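Local coordinates for poly(ADP-ribose) glycohydrolase (Thermomonospora curvata, PDB 3SIG), which hydrolyses the ribose-ribose glycosidic bonds of poly(ADP-ribose), releasing ADP-ribose, with a catalytic domain of the macrodomain clan, at residues Y143-I148 / R197-K202; S175-R180 / F225-A230. All blocks are in the same frame, centred on the assembly; numbering follows the deposited sequence.

Contact 1 of 2, residues Y143-I148 / R197-K202; sequences YSDHLI and RGRAAK
D145 divides its carboxylate between two cations of one helix, R199 and K202, which lie three residues apart and so reach the same side. OD1 of D145 accepts from NE of R199 at 2.8 Å in a nearly straight bond (177°) that lies in the guanidinium plane, while the carboxylate itself is turned 74° from that plane. OD2 of D145 takes NZ of K202, also at 2.8 Å, on its anti side. The lysine chain, extended beyond CG, crosses the aspartate at about a right angle and rests CD 3.7 Å from CB of D145. Over the centre of one guanidinium face sits the backbone O of S144, 3.2 Å from CZ of R199. A water accepts from NH1 of R199 and gives a weak bond back to OD1 of D145.

A bend at chi3 (-61°) sets NE of R199 facing OD1 of D145. NH2 of R199 bonds the backbone O atoms of L142 and P176; NZ of K202 also bonds O of P46. The contact thus pins the turn leading into strand 147-157 against helix 189-209. An alanine at R199 would probably leave OD1 of D145 without its charged mate and the carbonyls of L142 and P176 without their shared donor. With two cations against one carboxylate, D145 is likely to stay ionised, and the network probably carries net positive charge.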
ATOM      1  N   TYR A 143      -8.967  -9.957 -10.058  1.00 12.08           N
ATOM      2  CA  TYR A 143      -8.313  -8.728 -10.525  1.00 11.51           C
ATOM      3  C   TYR A 143      -7.119  -9.089 -11.401  1.00 10.22           C
ATOM      4  O   TYR A 143      -7.201 -10.046 -12.193  1.00 13.17           O
ATOM      5  CB  TYR A 143      -7.973  -7.772  -9.370  1.00 10.42           C
ATOM      6  CG  TYR A 143      -9.154  -7.473  -8.489  1.00 10.50           C
ATOM      7  CD1 TYR A 143     -10.376  -7.107  -9.008  1.00 12.83           C
ATOM      8  CD2 TYR A 143      -9.031  -7.541  -7.113  1.00 11.85           C
ATOM      9  CE1 TYR A 143     -11.441  -6.818  -8.179  1.00 14.28           C
ATOM     10  CE2 TYR A 143     -10.077  -7.255  -6.286  1.00 11.88           C
ATOM     11  CZ  TYR A 143     -11.270  -6.906  -6.802  1.00 12.88           C
ATOM     12  OH  TYR A 143     -12.298  -6.597  -5.953  1.00 16.05           O
ATOM     13  N   SER A 144      -6.020  -8.356 -11.332  1.00 10.78           N
ATOM     14  CA  SER A 144      -4.899  -8.603 -12.216  1.00 11.42           C
ATOM     15  C   SER A 144      -3.621  -8.139 -11.509  1.00  9.44           C
ATOM     16  O   SER A 144      -3.679  -7.480 -10.480  1.00  9.49           O
ATOM     17  CB  SER A 144      -5.049  -7.809 -13.522  1.00 11.45           C
ATOM     18  OG  SER A 144      -4.790  -6.425 -13.307  1.00 11.48           O
ATOM     19  N   ASP A 145      -2.493  -8.418 -12.137  1.00 10.46           N
ATOM     20  CA  ASP A 145      -1.173  -8.044 -11.653  1.00  9.93           C
ATOM     21  C   ASP A 145      -0.780  -6.619 -12.063  1.00 12.08           C
ATOM     22  O   ASP A 145       0.353  -6.230 -11.826  1.00 13.02           O
ATOM     23  CB  ASP A 145      -0.091  -9.004 -12.160  1.00 11.16           C
ATOM     24  CG  ASP A 145      -0.202 -10.394 -11.608  1.00 12.71           C
ATOM     25  OD1 ASP A 145      -0.834 -10.623 -10.572  1.00 10.67           O
ATOM     26  OD2 ASP A 145       0.405 -11.292 -12.247  1.00 13.22           O
ATOM     27  N   HIS A 146      -1.683  -5.815 -12.633  1.00  9.35           N
ATOM     28  CA  HIS A 146      -1.341  -4.396 -12.857  1.00 10.81           C
ATOM     29  C   HIS A 146      -0.935  -3.750 -11.530  1.00  9.21           C
ATOM     30  O   HIS A 146      -1.560  -4.005 -10.504  1.00  9.91           O
ATOM     31  CB  HIS A 146      -2.527  -3.585 -13.415  1.00 11.55           C
ATOM     32  CG  HIS A 146      -2.914  -3.910 -14.826  1.00 12.57           C
ATOM     33  ND1 HIS A 146      -2.556  -3.147 -15.923  1.00 18.15           N
ATOM     34  CD2 HIS A 146      -3.670  -4.919 -15.303  1.00 10.29           C
ATOM     35  CE1 HIS A 146      -3.083  -3.683 -17.021  1.00 12.35           C
ATOM     36  NE2 HIS A 146      -3.755  -4.763 -16.669  1.00 18.11           N
ATOM     37  N   LEU A 147       0.047  -2.852 -11.587  1.00  9.65           N
ATOM     38  CA  LEU A 147       0.539  -2.166 -10.406  1.00  9.07           C
ATOM     39  C   LEU A 147       0.758  -0.707 -10.743  1.00  8.51           C
ATOM     40  O   LEU A 147       1.272  -0.363 -11.798  1.00 10.20           O
ATOM     41  CB  LEU A 147       1.867  -2.839  -9.930  1.00 10.36           C
ATOM     42  CG  LEU A 147       2.570  -2.259  -8.709  1.00 11.07           C
ATOM     43  CD1 LEU A 147       3.315  -3.406  -7.995  1.00 11.65           C
ATOM     44  CD2 LEU A 147       3.535  -1.244  -9.155  1.00 12.04           C
ATOM     45  N   ILE A 148       0.376   0.166  -9.827  1.00  7.73           N
ATOM     46  CA  ILE A 148       0.732   1.575  -9.944  1.00  8.00           C
ATOM     47  C   ILE A 148       1.856   1.875  -8.973  1.00  7.32           C
ATOM     48  O   ILE A 148       1.765   1.586  -7.763  1.00  7.56           O
ATOM     49  CB  ILE A 148      -0.458   2.493  -9.655  1.00  7.85           C
ATOM     50  CG1 ILE A 148      -1.618   2.272 -10.645  1.00  8.55           C
ATOM     51  CG2 ILE A 148      -0.039   3.945  -9.708  1.00  8.62           C
ATOM     52  CD1 ILE A 148      -2.932   2.899 -10.235  1.00  8.77           C
ATOM     53  N   ARG A 197       1.111 -15.414  -4.896  1.00  9.87           N
ATOM     54  CA  ARG A 197       2.538 -15.509  -5.050  1.00  9.61           C
ATOM     55  C   ARG A 197       3.022 -14.741  -6.271  1.00  9.89           C
ATOM     56  O   ARG A 197       4.009 -14.002  -6.190  1.00 10.10           O
ATOM     57  CB  ARG A 197       2.968 -16.962  -5.130  1.00 12.48           C
ATOM     58  CG  ARG A 197       4.474 -17.059  -5.197  1.00 18.87           C
ATOM     59  CD  ARG A 197       4.968 -18.480  -5.080  1.00 32.39           C
ATOM     60  NE  ARG A 197       6.423 -18.527  -4.970  1.00 47.70           N
ATOM     61  CZ  ARG A 197       7.243 -18.559  -6.016  1.00 56.21           C
ATOM     62  NH1 ARG A 197       6.753 -18.554  -7.254  1.00 62.56           N
ATOM     63  NH2 ARG A 197       8.556 -18.602  -5.827  1.00 58.21           N
ATOM     64  N   GLY A 198       2.354 -14.924  -7.410  1.00 10.06           N
ATOM     65  CA  GLY A 198       2.754 -14.214  -8.610  1.00 10.17           C
ATOM     66  C   GLY A 198       2.693 -12.712  -8.453  1.00  8.67           C
ATOM     67  O   GLY A 198       3.570 -11.951  -8.909  1.00 10.04           O
ATOM     68  N   ARG A 199       1.626 -12.249  -7.830  1.00  7.97           N
ATOM     69  CA  ARG A 199       1.389 -10.825  -7.658  1.00  7.71           C
ATOM     70  C   ARG A 199       2.322 -10.213  -6.643  1.00  7.27           C
ATOM     71  O   ARG A 199       2.902  -9.168  -6.888  1.00  8.10           O
ATOM     72  CB  ARG A 199      -0.095 -10.598  -7.315  1.00  8.51           C
ATOM     73  CG  ARG A 199      -0.571  -9.161  -7.451  1.00  8.04           C
ATOM     74  CD  ARG A 199      -2.082  -9.070  -7.436  1.00  9.48           C
ATOM     75  NE  ARG A 199      -2.660  -9.814  -8.557  1.00  9.69           N
ATOM     76  CZ  ARG A 199      -3.938 -10.098  -8.679  1.00 10.28           C
ATOM     77  NH1 ARG A 199      -4.336 -10.829  -9.710  1.00 10.10           N
ATOM     78  NH2 ARG A 199      -4.804  -9.739  -7.767  1.00  9.53           N
ATOM     79  N   ALA A 200       2.470 -10.861  -5.501  1.00  7.59           N
ATOM     80  CA  ALA A 200       3.434 -10.389  -4.512  1.00  6.57           C
ATOM     81  C   ALA A 200       4.863 -10.374  -5.053  1.00  7.30           C
ATOM     82  O   ALA A 200       5.628  -9.438  -4.769  1.00  8.35           O
ATOM     83  CB  ALA A 200       3.373 -11.243  -3.249  1.00  8.30           C
ATOM     84  N   ALA A 201       5.214 -11.340  -5.876  1.00  7.73           N
ATOM     85  CA  ALA A 201       6.538 -11.327  -6.451  1.00  7.56           C
ATOM     86  C   ALA A 201       6.727 -10.083  -7.318  1.00  8.45           C
ATOM     87  O   ALA A 201       7.810  -9.481  -7.353  1.00  8.77           O
ATOM     88  CB  ALA A 201       6.775 -12.555  -7.269  1.00  9.01           C
ATOM     89  N   LYS A 202       5.683  -9.715  -8.057  1.00  8.34           N
ATOM     90  CA  LYS A 202       5.727  -8.534  -8.914  1.00  8.27           C
ATOM     91  C   LYS A 202       5.781  -7.228  -8.122  1.00  9.25           C
ATOM     92  O   LYS A 202       6.472  -6.271  -8.510  1.00  9.29           O
ATOM     93  CB  LYS A 202       4.551  -8.586  -9.922  1.00 10.29           C
ATOM     94  CG  LYS A 202       4.718  -9.660 -10.927  1.00 10.23           C
ATOM     95  CD  LYS A 202       3.523  -9.813 -11.857  1.00 12.32           C
ATOM     96  CE  LYS A 202       3.821 -10.823 -12.952  1.00 14.58           C
ATOM     97  NZ  LYS A 202       2.684 -10.959 -13.903  1.00 17.97           N
TER
HETATM   98  O   HOH W   1      -3.257 -12.484 -11.865  1.00 21.13           O

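Contact 2 of 2, residues S175-R180 / F225-A230; sequences SPAPNR and FGNDPA. With AR6 ([(2R,3S,4R,5R)-5-(6-aminopurin-9-yl)-3,4-dihydroxy-oxolan-2-yl]methyl [hydroxy-[[(2R,3S,4R,5S)-3,4,5-trihydroxyoxolan-2-yl]methoxy]phosphoryl] hydrogen phosphate), chain B.
The ring of F225 is sandwiched between protein and ligand: the side chain of N179 lies over one face, and the terminal ribose end of the bound ADP-ribose over the other. On the ligand side, C5D of AR6 stands 3.6 Å above the centre of the ring. On the protein side, the amide of N179 stacks with its plane only 28° from that of the ring, ND2 of N179 coming 3.6 Å from CE1 of F225. CG of N179 is anti to the backbone N (chi1 -166°), which carries the amide to the ring; its ends are then fixed by Y143 OH at ND2 and by A182 N at OD1, an N-cap of helix 180-183. A flat residue with polar ends suits this place, and a flat apolar one suits that of F225.

P176 CB approaches the ring edge, and O of A177 comes obliquely within 3.2 Å of CD2 of F225. The ligand is gripped by the backbone too, F225 N donating to the phosphate oxygen O2B of AR6 at 3.0 Å (171°). Here the loop after strand 163-175 backs the phosphate-binding loop of a macrodomain-type fold, in which V224 N and G223 N also bond the ligand. G226 follows with a positive phi, a conformation that favours glycine.

Beyond it, ND2 of N227 donates to O of P178 at 2.9 Å, with O of P178 close to the amide plane of N227, and also to G221 O. The aliphatic part of R180 runs past this turn, its CD 3.6 Å from O of G226.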
ATOM      1  N   SER A 175      -1.442  -2.384  -5.644  1.00  6.86           N
ATOM      2  CA  SER A 175      -1.743  -3.666  -6.245  1.00  7.84           C
ATOM      3  C   SER A 175      -2.875  -4.277  -5.440  1.00  7.93           C
ATOM      4  O   SER A 175      -2.743  -4.423  -4.231  1.00  8.60           O
ATOM      5  CB  SER A 175      -0.507  -4.569  -6.131  1.00  9.53           C
ATOM      6  OG  SER A 175      -0.781  -5.933  -6.455  1.00 11.21           O
ATOM      7  N   PRO A 176      -4.003  -4.638  -6.088  1.00  8.73           N
ATOM      8  CA  PRO A 176      -5.100  -5.234  -5.316  1.00  8.95           C
ATOM      9  C   PRO A 176      -4.893  -6.718  -5.123  1.00  8.26           C
ATOM     10  O   PRO A 176      -4.589  -7.457  -6.058  1.00  9.30           O
ATOM     11  CB  PRO A 176      -6.310  -5.006  -6.230  1.00  9.58           C
ATOM     12  CG  PRO A 176      -5.722  -5.081  -7.606  1.00 11.79           C
ATOM     13  CD  PRO A 176      -4.338  -4.502  -7.510  1.00 10.15           C
ATOM     14  N   ALA A 177      -5.053  -7.176  -3.895  1.00  8.91           N
ATOM     15  CA  ALA A 177      -5.083  -8.611  -3.630  1.00  9.53           C
ATOM     16  C   ALA A 177      -6.354  -9.158  -4.279  1.00  9.86           C
ATOM     17  O   ALA A 177      -7.340  -8.430  -4.452  1.00 10.22           O
ATOM     18  CB  ALA A 177      -5.091  -8.894  -2.129  1.00  8.82           C
ATOM     19  N   PRO A 178      -6.374 -10.457  -4.605  1.00 10.84           N
ATOM     20  CA  PRO A 178      -7.631 -11.043  -5.084  1.00 11.67           C
ATOM     21  C   PRO A 178      -8.716 -10.874  -4.029  1.00 12.92           C
ATOM     22  O   PRO A 178      -8.470 -10.977  -2.824  1.00 12.58           O
ATOM     23  CB  PRO A 178      -7.268 -12.503  -5.304  1.00 12.72           C
ATOM     24  CG  PRO A 178      -6.064 -12.748  -4.472  1.00 13.53           C
ATOM     25  CD  PRO A 178      -5.298 -11.456  -4.496  1.00 10.99           C
ATOM     26  N   ASN A 179      -9.934 -10.632  -4.469  1.00 13.38           N
ATOM     27  CA  ASN A 179     -11.072 -10.491  -3.586  1.00 15.04           C
ATOM     28  C   ASN A 179     -11.625 -11.882  -3.273  1.00 15.36           C
ATOM     29  O   ASN A 179     -12.601 -12.370  -3.883  1.00 16.24           O
ATOM     30  CB  ASN A 179     -12.127  -9.614  -4.245  1.00 18.47           C
ATOM     31  CG  ASN A 179     -13.179  -9.131  -3.282  1.00 19.11           C
ATOM     32  OD1 ASN A 179     -13.472  -9.770  -2.280  1.00 17.13           O
ATOM     33  ND2 ASN A 179     -13.710  -7.952  -3.554  1.00 25.99           N
ATOM     34  N   ARG A 180     -10.990 -12.520  -2.308  1.00 14.33           N
ATOM     35  CA  ARG A 180     -11.378 -13.879  -1.923  1.00 14.78           C
ATOM     36  C   ARG A 180     -12.787 -13.936  -1.371  1.00 15.77           C
ATOM     37  O   ARG A 180     -13.487 -14.946  -1.505  1.00 17.28           O
ATOM     38  CB  ARG A 180     -10.373 -14.446  -0.921  1.00 16.22           C
ATOM     39  CG  ARG A 180     -10.608 -15.935  -0.667  1.00 19.04           C
ATOM     40  CD  ARG A 180      -9.629 -16.556   0.280  1.00 28.53           C
ATOM     41  NE  ARG A 180      -9.995 -17.954   0.525  1.00 44.79           N
ATOM     42  CZ  ARG A 180      -9.601 -18.981  -0.224  1.00 59.85           C
ATOM     43  NH1 ARG A 180      -8.813 -18.780  -1.265  1.00 65.77           N
ATOM     44  NH2 ARG A 180      -9.986 -20.215   0.072  1.00 62.73           N
ATOM     45  N   PHE A 225     -10.983  -7.817   1.745  1.00 12.30           N
ATOM     46  CA  PHE A 225     -10.938  -8.853   0.695  1.00 12.24           C
ATOM     47  C   PHE A 225     -10.909 -10.309   1.184  1.00 12.84           C
ATOM     48  O   PHE A 225     -10.949 -11.221   0.380  1.00 14.13           O
ATOM     49  CB  PHE A 225      -9.754  -8.593  -0.229  1.00 11.23           C
ATOM     50  CG  PHE A 225      -9.935  -7.435  -1.195  1.00 11.45           C
ATOM     51  CD1 PHE A 225     -11.139  -6.745  -1.304  1.00 14.14           C
ATOM     52  CD2 PHE A 225      -8.889  -7.060  -1.993  1.00 11.06           C
ATOM     53  CE1 PHE A 225     -11.257  -5.685  -2.215  1.00 13.12           C
ATOM     54  CE2 PHE A 225      -9.005  -6.028  -2.906  1.00 13.06           C
ATOM     55  CZ  PHE A 225     -10.195  -5.344  -3.026  1.00 12.30           C
ATOM     56  N   GLY A 226     -10.888 -10.528   2.483  1.00 12.14           N
ATOM     57  CA  GLY A 226     -11.193 -11.844   3.025  1.00 12.91           C
ATOM     58  C   GLY A 226     -10.184 -12.941   2.766  1.00 12.61           C
ATOM     59  O   GLY A 226     -10.524 -14.116   2.836  1.00 13.48           O
ATOM     60  N   ASN A 227      -8.938 -12.598   2.473  1.00 12.41           N
ATOM     61  CA  ASN A 227      -7.911 -13.623   2.353  1.00 12.19           C
ATOM     62  C   ASN A 227      -7.495 -14.191   3.704  1.00 12.75           C
ATOM     63  O   ASN A 227      -7.681 -13.574   4.749  1.00 14.20           O
ATOM     64  CB  ASN A 227      -6.670 -13.097   1.601  1.00 13.07           C
ATOM     65  CG  ASN A 227      -6.904 -12.983   0.111  1.00 10.98           C
ATOM     66  OD1 ASN A 227      -6.775 -13.971  -0.603  1.00 12.90           O
ATOM     67  ND2 ASN A 227      -7.311 -11.818  -0.359  1.00 11.50           N
ATOM     68  N   ASP A 228      -6.930 -15.394   3.661  1.00 13.62           N
ATOM     69  CA  ASP A 228      -6.436 -16.078   4.845  1.00 13.91           C
ATOM     70  C   ASP A 228      -5.073 -15.507   5.256  1.00 12.57           C
ATOM     71  O   ASP A 228      -4.107 -15.587   4.499  1.00 11.99           O
ATOM     72  CB  ASP A 228      -6.295 -17.561   4.478  1.00 14.70           C
ATOM     73  CG  ASP A 228      -5.744 -18.409   5.600  1.00 19.54           C
ATOM     74  OD1 ASP A 228      -5.370 -17.882   6.659  1.00 21.20           O
ATOM     75  OD2 ASP A 228      -5.662 -19.640   5.389  1.00 25.93           O
ATOM     76  N   PRO A 229      -4.968 -14.908   6.450  1.00 13.95           N
ATOM     77  CA  PRO A 229      -3.669 -14.307   6.763  1.00 14.03           C
ATOM     78  C   PRO A 229      -2.506 -15.294   6.843  1.00 12.39           C
ATOM     79  O   PRO A 229      -1.371 -14.911   6.567  1.00 12.21           O
ATOM     80  CB  PRO A 229      -3.898 -13.579   8.088  1.00 21.04           C
ATOM     81  CG  PRO A 229      -5.180 -14.039   8.590  1.00 18.26           C
ATOM     82  CD  PRO A 229      -5.959 -14.712   7.520  1.00 15.02           C
ATOM     83  N   ALA A 230      -2.757 -16.526   7.231  1.00 11.94           N
ATOM     84  CA  ALA A 230      -1.673 -17.506   7.193  1.00 12.66           C
ATOM     85  C   ALA A 230      -1.167 -17.720   5.767  1.00 11.67           C
ATOM     86  O   ALA A 230       0.036 -17.827   5.543  1.00 12.09           O
ATOM     87  CB  ALA A 230      -2.100 -18.844   7.833  1.00 15.16           C
TER
HETATM   88  N1  AR6 B 280      -2.051  -0.340   8.709  1.00  9.49           N
HETATM   89  C2  AR6 B 280      -1.667  -1.610   8.789  1.00 10.25           C
HETATM   90  N3  AR6 B 280      -2.493  -2.696   8.781  1.00  8.90           N
HETATM   91  C4  AR6 B 280      -3.802  -2.376   8.656  1.00 10.35           C
HETATM   92  C5  AR6 B 280      -4.268  -1.018   8.558  1.00  9.51           C
HETATM   93  C6  AR6 B 280      -3.313  -0.036   8.583  1.00  9.54           C
HETATM   94  N6  AR6 B 280      -3.701   1.303   8.516  1.00 11.25           N
HETATM   95  N7  AR6 B 280      -5.699  -1.100   8.417  1.00 10.07           N
HETATM   96  C8  AR6 B 280      -6.006  -2.353   8.473  1.00 10.32           C
HETATM   97  N9  AR6 B 280      -4.938  -3.188   8.618  1.00  9.56           N
HETATM   98  PA  AR6 B 280      -7.643  -3.986   4.425  1.00 10.02           P
HETATM   99  PB  AR6 B 280      -7.735  -5.616   1.933  1.00  9.49           P
HETATM  100  C1' AR6 B 280      -4.829  -4.643   8.692  1.00 10.60           C
HETATM  101  O1A AR6 B 280      -8.910  -4.632   4.860  1.00 11.74           O
HETATM  102  O1B AR6 B 280      -6.616  -5.766   0.921  1.00  9.97           O
HETATM  103  C1D AR6 B 280     -10.264  -0.983   0.997  1.00 10.70           C
HETATM  104  O1D AR6 B 280     -11.565  -0.466   1.000  1.00 12.62           O
HETATM  105  C2' AR6 B 280      -6.072  -5.328   9.218  1.00  9.74           C
HETATM  106  O2' AR6 B 280      -5.714  -6.455   9.969  1.00 12.26           O
HETATM  107  O2A AR6 B 280      -7.603  -2.481   4.353  1.00 10.77           O
HETATM  108  O2B AR6 B 280      -8.241  -6.842   2.615  1.00 10.19           O
HETATM  109  C2D AR6 B 280      -9.748  -0.884  -0.385  1.00 11.61           C
HETATM  110  O2D AR6 B 280      -9.915   0.326  -1.038  1.00  9.81           O
HETATM  111  C3' AR6 B 280      -6.751  -5.746   7.965  1.00 11.11           C
HETATM  112  O3' AR6 B 280      -7.526  -6.888   8.131  1.00 12.06           O
HETATM  113  O3A AR6 B 280      -7.175  -4.616   3.042  1.00  9.27           O
HETATM  114  C3D AR6 B 280     -10.086  -2.169  -1.009  1.00  9.66           C
HETATM  115  O3D AR6 B 280     -11.363  -1.961  -1.552  1.00 13.34           O
HETATM  116  C4' AR6 B 280      -5.637  -5.989   6.988  1.00 10.59           C
HETATM  117  O4' AR6 B 280      -4.544  -5.226   7.446  1.00  9.66           O
HETATM  118  C4D AR6 B 280     -10.083  -3.104   0.148  1.00  9.86           C
HETATM  119  O4D AR6 B 280     -10.311  -2.355   1.332  1.00 11.50           O
HETATM  120  C5' AR6 B 280      -5.948  -5.666   5.532  1.00 10.40           C
HETATM  121  O5' AR6 B 280      -6.412  -4.332   5.406  1.00 10.44           O
HETATM  122  C5D AR6 B 280      -8.796  -3.918   0.277  1.00  9.41           C
HETATM  123  O5D AR6 B 280      -8.978  -4.869   1.309  1.00  9.55           O

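The two contacts have centres 12 Å apart and alternate along the chain, and both segments of contact 1 reach the same partner, residues 175-180. Two probable hydrogen bonds join them directly: R199 NH2 to P176 O at 2.9 Å, and Y143 OH to N179 ND2 at 3.1 Å. CG of R199 also packs 3.4 Å from OG of S175. Contact 2 forms part of the ADP-ribose pocket itself, whereas contact 1 lies behind it, the side chain of Y143 coming about 6 Å from the ligand. Residues 143-148 and 197-202 thus probably act as a second shell, positioning residues 175-180, which pack against F225 beside the ligand.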